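Local coordinates for single-strand DNA-binding protein (Agrobacterium tumefaciens, PDB 3BTP) that binds single-stranded DNA without regard to sequence and mediates nuclear uptake of the single-stranded T-DNA copy during crown gall transformation, at residues 118-121 and 127-130; 264-267 and 271-274; 290-295 and 303-308. All coordinates share one frame; numbering follows the deposited sequence.

Contact 1 of 3, residues 118-121 and 127-130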
# COMPACT_ATOMS: atom_id res chain seq x y z
N ILE A 118 0.56 -11.61 -16.50
CA ILE A 118 0.18 -12.99 -16.38
C ILE A 118 -1.22 -13.15 -17.02
O ILE A 118 -2.11 -12.33 -16.79
CB ILE A 118 0.13 -13.41 -14.89
CG1 ILE A 118 1.49 -13.18 -14.17
CG2 ILE A 118 -0.33 -14.85 -14.75
CD1 ILE A 118 1.42 -13.31 -12.69
N LEU A 119 -1.41 -14.20 -17.82
CA LEU A 119 -2.72 -14.53 -18.40
C LEU A 119 -3.37 -15.61 -17.59
O LEU A 119 -2.79 -16.70 -17.44
CB LEU A 119 -2.58 -15.01 -19.88
CG LEU A 119 -2.23 -13.88 -20.87
CD1 LEU A 119 -2.38 -14.43 -22.30
CD2 LEU A 119 -3.10 -12.55 -20.71
N VAL A 120 -4.54 -15.33 -17.03
CA VAL A 120 -5.21 -16.34 -16.21
C VAL A 120 -6.41 -16.91 -16.95
O VAL A 120 -7.15 -16.19 -17.60
CB VAL A 120 -5.67 -15.83 -14.80
CG1 VAL A 120 -6.14 -17.02 -13.92
CG2 VAL A 120 -4.53 -15.02 -14.11
N ARG A 121 -6.60 -18.22 -16.82
CA ARG A 121 -7.76 -18.89 -17.41
C ARG A 121 -8.46 -19.82 -16.45
O ARG A 121 -7.84 -20.34 -15.51
CB ARG A 121 -7.37 -19.64 -18.70
CG ARG A 121 -6.44 -20.78 -18.45
CD ARG A 121 -5.53 -21.07 -19.69
NE ARG A 121 -4.67 -22.24 -19.39
CZ ARG A 121 -3.38 -22.18 -19.04
NH1 ARG A 121 -2.72 -21.01 -18.92
NH2 ARG A 121 -2.73 -23.31 -18.76
N LYS A 127 -11.18 -23.77 -10.43
CA LYS A 127 -9.83 -24.13 -10.85
C LYS A 127 -9.35 -23.16 -11.93
O LYS A 127 -10.10 -22.78 -12.79
CB LYS A 127 -9.69 -25.60 -11.30
CG LYS A 127 -10.03 -26.67 -10.24
CD LYS A 127 -10.38 -28.00 -10.92
CE LYS A 127 -10.84 -29.13 -9.95
NZ LYS A 127 -12.26 -28.99 -9.42
N PHE A 128 -8.08 -22.76 -11.84
CA PHE A 128 -7.49 -21.73 -12.70
C PHE A 128 -6.10 -22.13 -13.07
O PHE A 128 -5.45 -22.88 -12.35
CB PHE A 128 -7.44 -20.39 -11.94
CG PHE A 128 -8.76 -19.96 -11.38
CD1 PHE A 128 -9.63 -19.22 -12.15
CD2 PHE A 128 -9.13 -20.30 -10.09
CE1 PHE A 128 -10.87 -18.83 -11.61
CE2 PHE A 128 -10.34 -19.93 -9.57
CZ PHE A 128 -11.23 -19.19 -10.33
N ALA A 129 -5.62 -21.59 -14.19
CA ALA A 129 -4.24 -21.75 -14.58
C ALA A 129 -3.75 -20.40 -15.08
O ALA A 129 -4.51 -19.64 -15.68
CB ALA A 129 -4.07 -22.82 -15.67
N GLY A 130 -2.47 -20.11 -14.82
CA GLY A 130 -1.89 -18.84 -15.28
C GLY A 130 -0.66 -19.12 -16.10
O GLY A 130 0.05 -20.06 -15.84

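Contact 2 of 3, residues 264-267 and 271-274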
# COMPACT_ATOMS: atom_id res chain seq x y z
N LEU A 264 -1.64 -16.43 -5.15
CA LEU A 264 -0.85 -16.68 -6.38
C LEU A 264 0.64 -16.83 -6.04
O LEU A 264 1.25 -15.93 -5.51
CB LEU A 264 -1.06 -15.50 -7.37
CG LEU A 264 -0.55 -15.53 -8.84
CD1 LEU A 264 -1.11 -14.31 -9.59
CD2 LEU A 264 0.96 -15.50 -8.93
N ILE A 265 1.25 -17.96 -6.42
CA ILE A 265 2.67 -18.19 -6.20
C ILE A 265 3.32 -18.07 -7.57
O ILE A 265 2.88 -18.66 -8.53
CB ILE A 265 2.91 -19.67 -5.71
CG1 ILE A 265 1.96 -20.07 -4.55
CG2 ILE A 265 4.47 -20.01 -5.48
CD1 ILE A 265 2.20 -19.40 -3.27
N LYS A 266 4.39 -17.31 -7.68
CA LYS A 266 5.07 -17.21 -8.95
C LYS A 266 6.51 -17.64 -8.71
O LYS A 266 7.27 -16.90 -8.07
CB LYS A 266 5.04 -15.79 -9.47
CG LYS A 266 5.71 -15.66 -10.87
CD LYS A 266 5.30 -14.37 -11.64
CE LYS A 266 6.02 -13.19 -11.16
NZ LYS A 266 7.55 -13.22 -11.02
N THR A 267 6.90 -18.82 -9.22
CA THR A 267 8.23 -19.40 -8.91
C THR A 267 9.34 -18.62 -9.63
O THR A 267 9.05 -17.84 -10.55
CB THR A 267 8.31 -20.92 -9.37
OG1 THR A 267 8.58 -20.97 -10.78
CG2 THR A 267 7.06 -21.73 -9.06
N ASP A 271 6.55 -19.68 -13.31
CA ASP A 271 5.45 -20.59 -13.29
C ASP A 271 4.49 -20.13 -12.16
O ASP A 271 4.94 -19.77 -11.07
CB ASP A 271 5.98 -22.02 -12.92
CG ASP A 271 6.87 -22.68 -14.07
OD1 ASP A 271 6.48 -22.64 -15.29
OD2 ASP A 271 7.93 -23.29 -13.71
N ILE A 272 3.20 -20.25 -12.41
CA ILE A 272 2.16 -19.77 -11.55
C ILE A 272 1.48 -20.94 -10.89
O ILE A 272 1.08 -21.91 -11.58
CB ILE A 272 1.10 -19.01 -12.41
CG1 ILE A 272 1.75 -17.89 -13.27
CG2 ILE A 272 -0.05 -18.56 -11.57
CD1 ILE A 272 2.56 -16.92 -12.44
N HIS A 273 1.35 -20.90 -9.55
CA HIS A 273 0.48 -21.84 -8.85
C HIS A 273 -0.55 -21.06 -8.07
O HIS A 273 -0.27 -20.00 -7.53
CB HIS A 273 1.27 -22.81 -7.97
CG HIS A 273 2.27 -23.63 -8.75
ND1 HIS A 273 3.55 -23.19 -9.00
CD2 HIS A 273 2.14 -24.81 -9.41
CE1 HIS A 273 4.17 -24.08 -9.77
NE2 HIS A 273 3.34 -25.08 -10.02
N PHE A 274 -1.76 -21.57 -8.04
CA PHE A 274 -2.87 -20.89 -7.41
C PHE A 274 -3.38 -21.72 -6.31
O PHE A 274 -3.38 -22.90 -6.41
CB PHE A 274 -4.00 -20.73 -8.37
CG PHE A 274 -3.84 -19.58 -9.30
CD1 PHE A 274 -3.81 -18.28 -8.82
CD2 PHE A 274 -3.81 -19.79 -10.67
CE1 PHE A 274 -3.73 -17.22 -9.69
CE2 PHE A 274 -3.73 -18.74 -11.53
CZ PHE A 274 -3.67 -17.46 -11.06

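Contact 3 of 3, residues 290-295 and 303-308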
# COMPACT_ATOMS: atom_id res chain seq x y z
N GLU A 290 5.12 -19.14 8.18
CA GLU A 290 5.31 -20.58 8.00
C GLU A 290 4.95 -21.05 6.57
O GLU A 290 5.63 -21.89 5.98
CB GLU A 290 4.48 -21.33 9.04
CG GLU A 290 4.86 -22.78 9.20
CD GLU A 290 4.22 -23.37 10.46
OE1 GLU A 290 3.93 -22.57 11.41
OE2 GLU A 290 4.01 -24.61 10.48
N PHE A 291 3.83 -20.55 6.05
CA PHE A 291 3.44 -20.93 4.69
C PHE A 291 4.54 -20.47 3.76
O PHE A 291 5.00 -21.20 2.92
CB PHE A 291 2.07 -20.33 4.36
CG PHE A 291 1.67 -20.45 2.91
CD1 PHE A 291 1.17 -21.66 2.40
CD2 PHE A 291 1.82 -19.35 2.05
CE1 PHE A 291 0.79 -21.78 1.05
CE2 PHE A 291 1.44 -19.43 0.73
CZ PHE A 291 0.92 -20.66 0.20
N GLU A 292 4.95 -19.24 3.97
CA GLU A 292 5.97 -18.57 3.22
C GLU A 292 7.29 -19.39 3.17
O GLU A 292 7.90 -19.57 2.09
CB GLU A 292 6.18 -17.19 3.84
CG GLU A 292 7.42 -16.53 3.35
CD GLU A 292 7.44 -15.05 3.62
OE1 GLU A 292 7.09 -14.62 4.75
OE2 GLU A 292 7.83 -14.29 2.70
N ARG A 293 7.72 -19.89 4.32
CA ARG A 293 8.95 -20.69 4.40
C ARG A 293 8.87 -22.04 3.69
O ARG A 293 9.80 -22.45 3.09
CB ARG A 293 9.41 -20.83 5.85
CG ARG A 293 10.28 -19.63 6.23
CD ARG A 293 10.63 -19.60 7.75
NE ARG A 293 9.46 -19.87 8.60
CZ ARG A 293 9.38 -20.91 9.44
NH1 ARG A 293 10.43 -21.74 9.56
NH2 ARG A 293 8.28 -21.10 10.18
N ALA A 294 7.71 -22.66 3.70
CA ALA A 294 7.46 -23.91 3.01
C ALA A 294 7.33 -23.68 1.50
O ALA A 294 7.62 -24.57 0.67
CB ALA A 294 6.20 -24.55 3.59
N ILE A 295 6.89 -22.48 1.12
CA ILE A 295 6.86 -22.14 -0.28
C ILE A 295 8.28 -21.94 -0.78
O ILE A 295 8.61 -22.32 -1.87
CB ILE A 295 6.00 -20.87 -0.56
CG1 ILE A 295 4.50 -21.14 -0.32
CG2 ILE A 295 6.30 -20.30 -1.99
CD1 ILE A 295 3.94 -22.17 -1.21
N THR A 303 11.00 -16.96 -5.00
CA THR A 303 9.57 -17.11 -5.27
C THR A 303 8.74 -15.93 -4.75
O THR A 303 8.99 -15.43 -3.69
CB THR A 303 9.04 -18.44 -4.65
OG1 THR A 303 9.81 -19.51 -5.19
CG2 THR A 303 7.59 -18.73 -5.09
N GLU A 304 7.77 -15.47 -5.53
CA GLU A 304 6.88 -14.38 -5.09
C GLU A 304 5.53 -14.93 -4.65
O GLU A 304 5.02 -15.82 -5.23
CB GLU A 304 6.69 -13.40 -6.23
CG GLU A 304 7.84 -12.43 -6.31
CD GLU A 304 7.81 -11.52 -7.56
OE1 GLU A 304 6.74 -11.35 -8.25
OE2 GLU A 304 8.90 -10.95 -7.81
N ILE A 305 4.96 -14.36 -3.61
CA ILE A 305 3.63 -14.76 -3.19
C ILE A 305 2.75 -13.55 -3.20
O ILE A 305 3.08 -12.58 -2.57
CB ILE A 305 3.59 -15.36 -1.71
CG1 ILE A 305 4.58 -16.55 -1.55
CG2 ILE A 305 2.15 -15.80 -1.35
CD1 ILE A 305 4.84 -16.90 -0.11
N LYS A 306 1.61 -13.64 -3.90
CA LYS A 306 0.55 -12.64 -3.93
C LYS A 306 -0.67 -13.13 -3.21
O LYS A 306 -1.12 -14.28 -3.37
CB LYS A 306 0.09 -12.34 -5.37
CG LYS A 306 1.22 -12.37 -6.32
CD LYS A 306 2.37 -11.36 -5.98
CE LYS A 306 3.52 -11.57 -7.03
NZ LYS A 306 4.61 -10.54 -6.95
N LEU A 307 -1.24 -12.18 -2.49
CA LEU A 307 -2.44 -12.40 -1.68
C LEU A 307 -3.52 -11.43 -2.22
O LEU A 307 -3.31 -10.21 -2.32
CB LEU A 307 -2.05 -12.14 -0.25
CG LEU A 307 -1.45 -13.21 0.66
CD1 LEU A 307 -1.16 -14.54 0.07
CD2 LEU A 307 -0.26 -12.68 1.35
N LYS A 308 -4.64 -12.00 -2.60
CA LYS A 308 -5.74 -11.28 -3.18
C LYS A 308 -6.50 -10.33 -2.26
O LYS A 308 -6.81 -10.66 -1.11
CB LYS A 308 -6.75 -12.26 -3.73
CG LYS A 308 -7.62 -11.53 -4.64
CD LYS A 308 -8.48 -12.43 -5.47
CE LYS A 308 -9.91 -12.19 -5.09
NZ LYS A 308 -10.63 -12.19 -6.43

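Contact 1 of 3, residues 118-121 and 127-130
The guanidinium of Arg-121 lies flat against Ala-129: the CB methyl sits over one face, displaced toward the rim, with Arg-121 NH2 to Ala-129 CB at 3.4 Å. The carbonyl carbon of Gly-130 approaches the same group obliquely, next to NH1. Beside Phe-128 the arrangement is different, since Arg-121 O comes in at the edge of the ring, near its plane, and Val-120 CG1 is oblique to the ring and nearest to Phe-128 CB, at 4.1 Å. The arginine gets over the methyl because CG is turned between the backbone N and the carbonyl carbon (chi1 66°), and from there the extended chain reaches across to the neighbouring strand.

Strands 117-124 and 127-132 form an antiparallel beta hairpin here, and 127-132 is an outermost strand of its four-stranded sheet. Arg-121 and Ala-129 are a hydrogen-bonded pair: Arg-121 N gives to Ala-129 O at 2.8 Å, and Ala-129 N returns to Arg-121 O at 2.9 Å. Val-120 and Gly-130 follow as a non-hydrogen-bonded pair, with 4.3 Å between Val-120 CA and Gly-130 CA, and Gly-130 CA makes a CA-H...O contact of 3.2 Å to Leu-119 O. Arg-121 itself is exposed, whereas Val-120 and Phe-128 both turn to Phe-274 of strand 272-275. On its other edge strand 117-124 bonds to strand 149-153 through Ile-118 with Leu-151 and Val-120 with Cys-149.

Contact 2 of 3, residues 264-267 and 271-274
Leu-264 and Phe-274 lie side by side and point the same way, the leucine CG 3.7 Å from Phe-274 CE1 and oblique to the ring. Ile-272 comes to the phenyl from its own strand, its CG2 over one face toward the rim, and also crosses Leu-264, with Ile-272 CG2 at 4.1 Å from Leu-264 CG. Its other branch reaches across to strand 263-266: CG1 is set anti to the carbonyl carbon (chi1 -55°), and CD1 then rests on the aliphatic chain of Lys-266, 3.7 Å from Lys-266 CG. Past this apolar part the lysine bends away, and its NZ makes a salt bridge with Asp-115.

This is the beta hairpin of strands 263-266 and 272-275, antiparallel, with Ile-265 and His-273 as its hydrogen-bonded pair. Ile-265 N to His-273 O is 2.8 Å and almost straight at 175°; His-273 N answers to Ile-265 O.

Nearer the turn, Thr-267 N bonds to Asp-271 O at 2.9 Å, while Asp-271 N reaches Thr-267 OG1 only weakly; that hydroxyl also hydrogen-bonds Gln-269. Thr-267 CG2 stands at the edge of the imidazole, in its plane, 3.8 Å from His-273 CE1. The ring of His-273 also meets Tyr-299, and its ND1 is buried without a polar partner in the model.

Contact 3 of 3, residues 290-295 and 303-308
Ile-305 pushes its CD1 methyl against the helix backbone, 3.9 Å from Glu-292 CA, with Glu-292 CB a little farther off. CG1 sits beside the backbone N, and the extended chi2 (165°) carries CD1 outward to the helix. Its CG2 branch turns to Phe-291 and meets the ring at its edge, near the plane, 4.2 Å from Phe-291 CE2. One face of this ring is overlapped by Ile-295 CG1, one helical turn on, displaced toward the rim.

With its other branch, Ile-295 CG2 touches Thr-303 CG2 at 3.7 Å, the two side chains crossing at about a right angle, and reaches Ile-305 CG1 at 4.1 Å. All of this is apolar packing; the threonine hydroxyl is bonded to Gly-300 O.

Glu-304 points away from the helix and forms a salt bridge with Lys-306; Arg-153 also pairs with the glutamate and Asp-316 with the lysine. Helix 288-299 packs on one face of an antiparallel sheet; the axis of 290-295 passes 10.0 Å from that of 304-308, their directions 143° apart. Ile-265 of adjacent strand 263-266 extends the helix-facing surface, Phe-332 of helix 327-335 adjoins Phe-291, and strand 314-316 borders 304-308 on its other edge.

Contacts 1 and 2 are hairpins of two four-stranded sheets; each includes an outermost strand and is held by backbone hydrogen bonds. Contact 3 joins a helix to an inner strand of the second sheet by apolar packing, with no polar bond across it. All three are partly buried: two touching residues are exposed in contact 1, one in contact 2, none in contact 3. The sheets meet between contacts 1 and 2, where Ile-118, Val-120 and Gly-130 pack on Ile-272 and Phe-274, while Arg-121 is exposed. Contact 2 faces both ways: Leu-264 and Ile-272 look to the first sheet, Ile-265 to helix 288-299. Strands 263-266 and 304-308 join contacts 2 and 3; 1 and 3 do not touch.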